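Local coordinates for protein type C neurotoxin (Clostridium botulinum, PDB 3PME) that probably binds nerve-cell membranes, through gangliosides and phospholipid, as the receptor-binding domain of a botulinum C/D mosaic neurotoxin, at residues A[246-251]-A[269-274]; A[256-261]-A[384-389]. All coordinates share one frame; numbering follows the deposited sequence.

Interaction 1: A[246-251]-A[269-274]. With SO4 (sulfate ion), chain C.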
loop_
_atom_site.group_PDB
_atom_site.type_symbol
_atom_site.label_atom_id
_atom_site.label_comp_id
_atom_site.label_asym_id
_atom_site.label_seq_id
_atom_site.Cartn_x
_atom_site.Cartn_y
_atom_site.Cartn_z
ATOM N N ASP A 246 12.479 -5.245 -11.923
ATOM C CA ASP A 246 13.083 -6.555 -12.147
ATOM C C ASP A 246 14.592 -6.562 -11.926
ATOM O O ASP A 246 15.263 -7.510 -12.324
ATOM C CB ASP A 246 12.787 -7.048 -13.568
ATOM C CG ASP A 246 13.299 -6.096 -14.640
ATOM O OD1 ASP A 246 13.573 -4.917 -14.333
ATOM O OD2 ASP A 246 13.406 -6.523 -15.809
ATOM N N ARG A 247 15.115 -5.509 -11.306
ATOM C CA ARG A 247 16.549 -5.442 -11.032
ATOM C C ARG A 247 16.798 -5.399 -9.546
ATOM O O ARG A 247 15.973 -4.893 -8.786
ATOM C CB ARG A 247 17.183 -4.227 -11.707
ATOM C CG ARG A 247 17.042 -4.260 -13.212
ATOM C CD ARG A 247 17.881 -3.232 -13.943
ATOM N NE ARG A 247 17.813 -3.577 -15.361
ATOM C CZ ARG A 247 18.761 -4.214 -16.040
ATOM N NH1 ARG A 247 19.935 -4.520 -15.485
ATOM N NH2 ARG A 247 18.555 -4.500 -17.316
ATOM N N TYR A 248 17.951 -5.941 -9.147
ATOM C CA TYR A 248 18.389 -5.918 -7.756
ATOM C C TYR A 248 19.688 -5.132 -7.659
ATOM O O TYR A 248 20.365 -4.920 -8.667
ATOM C CB TYR A 248 18.575 -7.341 -7.201
ATOM C CG TYR A 248 19.693 -8.165 -7.812
ATOM C CD1 TYR A 248 19.472 -8.962 -8.936
ATOM C CD2 TYR A 248 20.951 -8.184 -7.230
ATOM C CE1 TYR A 248 20.485 -9.738 -9.474
ATOM C CE2 TYR A 248 21.971 -8.959 -7.756
ATOM C CZ TYR A 248 21.730 -9.737 -8.876
ATOM O OH TYR A 248 22.736 -10.512 -9.418
ATOM N N ILE A 249 20.028 -4.706 -6.446
ATOM C CA ILE A 249 21.235 -3.919 -6.206
ATOM C C ILE A 249 22.421 -4.848 -5.974
ATOM O O ILE A 249 22.363 -5.738 -5.124
ATOM C CB ILE A 249 21.053 -2.990 -4.992
ATOM C CG1 ILE A 249 19.835 -2.093 -5.217
ATOM C CG2 ILE A 249 22.318 -2.162 -4.752
ATOM C CD1 ILE A 249 19.454 -1.256 -4.021
ATOM N N ALA A 250 23.487 -4.648 -6.743
ATOM C CA ALA A 250 24.692 -5.467 -6.606
ATOM C C ALA A 250 25.964 -4.631 -6.622
ATOM O O ALA A 250 26.074 -3.671 -7.370
ATOM C CB ALA A 250 24.747 -6.493 -7.725
ATOM N N PRO A 251 26.950 -5.007 -5.801
ATOM C CA PRO A 251 28.250 -4.344 -5.897
ATOM C C PRO A 251 29.018 -4.874 -7.096
ATOM O O PRO A 251 29.080 -6.083 -7.312
ATOM C CB PRO A 251 28.948 -4.762 -4.598
ATOM C CG PRO A 251 28.366 -6.081 -4.279
ATOM C CD PRO A 251 26.922 -6.037 -4.750
ATOM N N THR A 269 13.997 -10.835 -4.949
ATOM C CA THR A 269 15.169 -11.061 -5.793
ATOM C C THR A 269 16.410 -11.407 -4.946
ATOM O O THR A 269 16.476 -12.492 -4.373
ATOM C CB THR A 269 15.427 -9.852 -6.718
ATOM O OG1 THR A 269 15.581 -8.669 -5.922
ATOM C CG2 THR A 269 14.241 -9.657 -7.692
ATOM N N LYS A 270 17.371 -10.489 -4.859
ATOM C CA LYS A 270 18.616 -10.718 -4.118
ATOM C C LYS A 270 19.066 -9.458 -3.384
ATOM O O LYS A 270 18.662 -8.338 -3.731
ATOM C CB LYS A 270 19.737 -11.121 -5.087
ATOM C CG LYS A 270 19.497 -12.400 -5.850
ATOM C CD LYS A 270 20.683 -12.706 -6.749
ATOM C CE LYS A 270 21.977 -12.446 -6.016
ATOM N NZ LYS A 270 23.101 -13.252 -6.577
ATOM N N ASN A 271 19.954 -9.649 -2.406
ATOM C CA ASN A 271 20.575 -8.544 -1.677
ATOM C C ASN A 271 19.593 -7.525 -1.090
ATOM O O ASN A 271 19.712 -6.331 -1.343
ATOM C CB ASN A 271 21.597 -7.809 -2.556
ATOM C CG ASN A 271 22.646 -8.740 -3.139
ATOM O OD1 ASN A 271 22.973 -9.776 -2.555
ATOM N ND2 ASN A 271 23.195 -8.362 -4.285
ATOM N N PRO A 272 18.649 -7.982 -0.272
ATOM C CA PRO A 272 17.798 -7.006 0.401
ATOM C C PRO A 272 18.618 -6.101 1.297
ATOM O O PRO A 272 19.677 -6.500 1.811
ATOM C CB PRO A 272 16.848 -7.878 1.233
ATOM C CG PRO A 272 17.630 -9.142 1.471
ATOM C CD PRO A 272 18.407 -9.356 0.200
ATOM N N ILE A 273 18.159 -4.869 1.443
ATOM C CA ILE A 273 18.744 -3.935 2.391
ATOM C C ILE A 273 17.914 -3.849 3.675
ATOM O O ILE A 273 16.781 -4.340 3.737
ATOM C CB ILE A 273 18.943 -2.538 1.751
ATOM C CG1 ILE A 273 17.628 -1.968 1.185
ATOM C CG2 ILE A 273 19.998 -2.622 0.649
ATOM C CD1 ILE A 273 16.676 -1.440 2.255
ATOM N N THR A 274 18.490 -3.261 4.718
ATOM C CA THR A 274 17.709 -2.832 5.868
ATOM C C THR A 274 17.959 -1.344 6.074
ATOM O O THR A 274 18.964 -0.805 5.622
ATOM C CB THR A 274 18.042 -3.591 7.136
ATOM O OG1 THR A 274 19.428 -3.400 7.437
ATOM C CG2 THR A 274 17.766 -5.079 6.955
HETATM S S SO4 C . 25.678 -10.446 -6.851
HETATM O O1 SO4 C . 25.073 -10.260 -8.171
HETATM O O2 SO4 C . 24.863 -9.843 -5.811
HETATM O O3 SO4 C . 25.792 -11.879 -6.592
HETATM O O4 SO4 C . 27.006 -9.835 -6.827
HETATM O O HOH W 1 14.639 -6.318 -6.896
HETATM O O HOH W 2 18.486 -5.657 -4.218
#

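Interaction 2: A[256-261]-A[384-389]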
loop_
_atom_site.group_PDB
_atom_site.type_symbol
_atom_site.label_atom_id
_atom_site.label_comp_id
_atom_site.label_asym_id
_atom_site.label_seq_id
_atom_site.Cartn_x
_atom_site.Cartn_y
_atom_site.Cartn_z
ATOM N N LEU A 256 27.710 0.422 -6.642
ATOM C CA LEU A 256 26.490 -0.355 -6.743
ATOM C C LEU A 256 25.847 -0.143 -8.114
ATOM O O LEU A 256 25.818 0.974 -8.636
ATOM C CB LEU A 256 25.506 0.084 -5.657
ATOM C CG LEU A 256 25.960 -0.153 -4.225
ATOM C CD1 LEU A 256 24.928 0.445 -3.268
ATOM C CD2 LEU A 256 26.153 -1.649 -3.981
ATOM N N VAL A 257 25.332 -1.225 -8.685
ATOM C CA VAL A 257 24.593 -1.129 -9.940
ATOM C C VAL A 257 23.326 -1.960 -9.826
ATOM O O VAL A 257 23.162 -2.713 -8.866
ATOM C CB VAL A 257 25.430 -1.623 -11.142
ATOM C CG1 VAL A 257 26.625 -0.695 -11.396
ATOM C CG2 VAL A 257 25.854 -3.056 -10.923
ATOM N N LEU A 258 22.438 -1.825 -10.812
ATOM C CA LEU A 258 21.188 -2.569 -10.827
ATOM C C LEU A 258 21.265 -3.695 -11.848
ATOM O O LEU A 258 21.379 -3.447 -13.048
ATOM C CB LEU A 258 20.007 -1.641 -11.143
ATOM C CG LEU A 258 19.919 -0.354 -10.307
ATOM C CD1 LEU A 258 18.666 0.468 -10.657
ATOM C CD2 LEU A 258 19.966 -0.666 -8.817
ATOM N N VAL A 259 21.185 -4.923 -11.356
ATOM C CA VAL A 259 21.342 -6.122 -12.170
ATOM C C VAL A 259 20.001 -6.843 -12.338
ATOM O O VAL A 259 19.222 -6.969 -11.389
ATOM C CB VAL A 259 22.318 -7.084 -11.478
ATOM C CG1 VAL A 259 22.406 -8.412 -12.234
ATOM C CG2 VAL A 259 23.694 -6.431 -11.328
ATOM N N GLN A 260 19.717 -7.328 -13.543
ATOM C CA GLN A 260 18.459 -8.036 -13.739
ATOM C C GLN A 260 18.482 -9.375 -13.015
ATOM O O GLN A 260 19.425 -10.149 -13.167
ATOM C CB GLN A 260 18.171 -8.250 -15.222
ATOM C CG GLN A 260 16.735 -8.686 -15.489
ATOM C CD GLN A 260 16.410 -8.728 -16.960
ATOM O OE1 GLN A 260 17.108 -9.375 -17.742
ATOM N NE2 GLN A 260 15.349 -8.035 -17.351
ATOM N N TYR A 261 17.449 -9.642 -12.220
ATOM C CA TYR A 261 17.341 -10.923 -11.540
ATOM C C TYR A 261 17.099 -12.022 -12.564
ATOM O O TYR A 261 16.449 -11.796 -13.595
ATOM C CB TYR A 261 16.212 -10.890 -10.509
ATOM C CG TYR A 261 16.136 -12.111 -9.621
ATOM C CD1 TYR A 261 17.204 -12.483 -8.814
ATOM C CD2 TYR A 261 14.978 -12.869 -9.565
ATOM C CE1 TYR A 261 17.117 -13.598 -7.995
ATOM C CE2 TYR A 261 14.879 -13.972 -8.758
ATOM C CZ TYR A 261 15.947 -14.337 -7.976
ATOM O OH TYR A 261 15.827 -15.444 -7.172
ATOM N N TYR A 384 22.924 0.163 -15.549
ATOM C CA TYR A 384 21.807 0.742 -14.813
ATOM C C TYR A 384 22.339 1.030 -13.417
ATOM O O TYR A 384 22.852 0.124 -12.756
ATOM C CB TYR A 384 20.638 -0.232 -14.748
ATOM C CG TYR A 384 19.959 -0.514 -16.066
ATOM C CD1 TYR A 384 20.499 -1.421 -16.971
ATOM C CD2 TYR A 384 18.747 0.093 -16.384
ATOM C CE1 TYR A 384 19.850 -1.696 -18.176
ATOM C CE2 TYR A 384 18.099 -0.169 -17.584
ATOM C CZ TYR A 384 18.663 -1.069 -18.468
ATOM O OH TYR A 384 18.023 -1.348 -19.658
ATOM N N THR A 385 22.248 2.286 -12.987
ATOM C CA THR A 385 23.002 2.717 -11.808
ATOM C C THR A 385 22.140 3.585 -10.901
ATOM O O THR A 385 21.487 4.520 -11.374
ATOM C CB THR A 385 24.238 3.548 -12.222
ATOM O OG1 THR A 385 24.968 2.858 -13.252
ATOM C CG2 THR A 385 25.150 3.814 -11.017
ATOM N N PRO A 386 22.122 3.279 -9.592
ATOM C CA PRO A 386 21.563 4.229 -8.630
ATOM C C PRO A 386 22.632 5.282 -8.337
ATOM O O PRO A 386 23.779 4.925 -8.033
ATOM C CB PRO A 386 21.310 3.362 -7.394
ATOM C CG PRO A 386 22.436 2.332 -7.441
ATOM C CD PRO A 386 22.719 2.104 -8.933
ATOM N N VAL A 387 22.265 6.556 -8.455
ATOM C CA VAL A 387 23.213 7.655 -8.288
ATOM C C VAL A 387 22.599 8.760 -7.450
ATOM O O VAL A 387 21.378 8.870 -7.364
ATOM C CB VAL A 387 23.660 8.265 -9.656
ATOM C CG1 VAL A 387 24.527 7.281 -10.438
ATOM C CG2 VAL A 387 22.450 8.713 -10.478
ATOM N N ALA A 388 23.451 9.580 -6.841
ATOM C CA ALA A 388 23.019 10.803 -6.180
ATOM C C ALA A 388 23.351 11.974 -7.099
ATOM O O ALA A 388 24.504 12.127 -7.518
ATOM C CB ALA A 388 23.739 10.951 -4.840
ATOM N N VAL A 389 22.352 12.783 -7.446
ATOM C CA VAL A 389 22.597 13.914 -8.348
ATOM C C VAL A 389 22.261 15.267 -7.726
ATOM O O VAL A 389 21.317 15.396 -6.939
ATOM C CB VAL A 389 21.831 13.776 -9.693
ATOM C CG1 VAL A 389 22.027 12.389 -10.268
ATOM C CG2 VAL A 389 20.351 14.060 -9.515
HETATM O O HOH W 3 26.154 3.551 -7.793
HETATM O O HOH W 4 23.395 -2.628 -14.994
#

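Interaction 1: A[246-251]-A[269-274]
One hydrogen bond ties N271 to strand 247-251. Its ND2 donates to I249 O at 2.9 Å, nearly straight (166°). The acceptor lies in the amide plane of N271, the donor in the carbonyl plane of I249. The same ND2 gives a second bond, to sulfate O2 at 2.7 Å. Two acceptors thus fix the amide rotation.

Packing is carried by Y248 and K270, which run side by side. K270 CB sits over one face of the Y248 ring, 4.0 Å from the centroid, as a CH-pi contact. K270 CD lies by Y248 CZ (3.8 Å); the chi3 bend (43°) then leads CE and NZ to the sulfate.

Both tips end on the sulfate. Y248 OH donates to SO4 O1 at 2.7 Å, with O1 in the ring plane at its edge. K270 NZ bonds SO4 O3 at 3.0 Å, and Y299 OH is also hydrogen-bonded to the ion.

Two waters bridge the segments: one joins R247 O to the T269 hydroxyl, the other links I249 N with K270 O.

The arrangement is a small anion site, probably filled from the crystallisation liquor, between a beta-hairpin strand and a loop of the C-terminal beta-trefoil domain.

Interaction 2: A[256-261]-A[384-389]
Strands 256-260 and 384-389 run roughly antiparallel, 143° apart, and meet at a single direct backbone bond. L258 N donates to Y384 O at 2.8 Å, almost straight at 171°. The donor stands above the carbonyl plane.

L258 is the main side chain of the contact. Its CG lies beside the backbone N, anti to the carbonyl carbon (chi1 -50°), and chi2 is extended. This carries the side chain along P386, the two sliding past each other in opposite directions. CD2 of L258 touches P386 CD at 3.9 Å. Nearer the backbone, L258 CB meets Y384 CB.

P386 also packs on L256. Its CD lies 3.3 Å from L256 O, and its CG meets L256 CB.

Y384 turns its CG beside the backbone N, so the ring leads away from strand 256-260. There it meets R247 in a cation-pi contact and Y244 edge-to-face. V257 sets CB, 3.5 Å away, against Y384 O. T385 CG2, anti to the backbone N, lies 3.8 Å from L256 O, while T385 OG1 turns back to bond A383 O.

Two waters extend the pairing. One donates to L258 O and accepts from Y384 N; the other lies between two carbonyls, 2.7 Å from L256 O and 2.8 Å from P386 O.

L256 and P386 both continue onto L329 of strand 326-332. The contact is the buried, partly water-mediated joining of an early hairpin strand to a late strand, as in the closed beta framework of the C-terminal beta-trefoil domain.

From the N terminus, the chain runs through 246-251, turns, and comes back as 256-261, the two strands forming an antiparallel hairpin. It then reaches 269-274, where interaction 1 closes a short loop around the second hairpin strand. Much later comes 384-389, where interaction 2 closes a long loop of 122 residues. The segments alternate, so the two contacts cross. In them the first hairpin strand meets 269-274 and the second meets 384-389. Backbone pairs Y248 with V259 and A250 with V257 join the contacts directly. R247 also reaches across to Y384. Together they tie the hairpin to the loop leading into strand 273-277, first in the eight-stranded sheet, and to strand 383-389, its last.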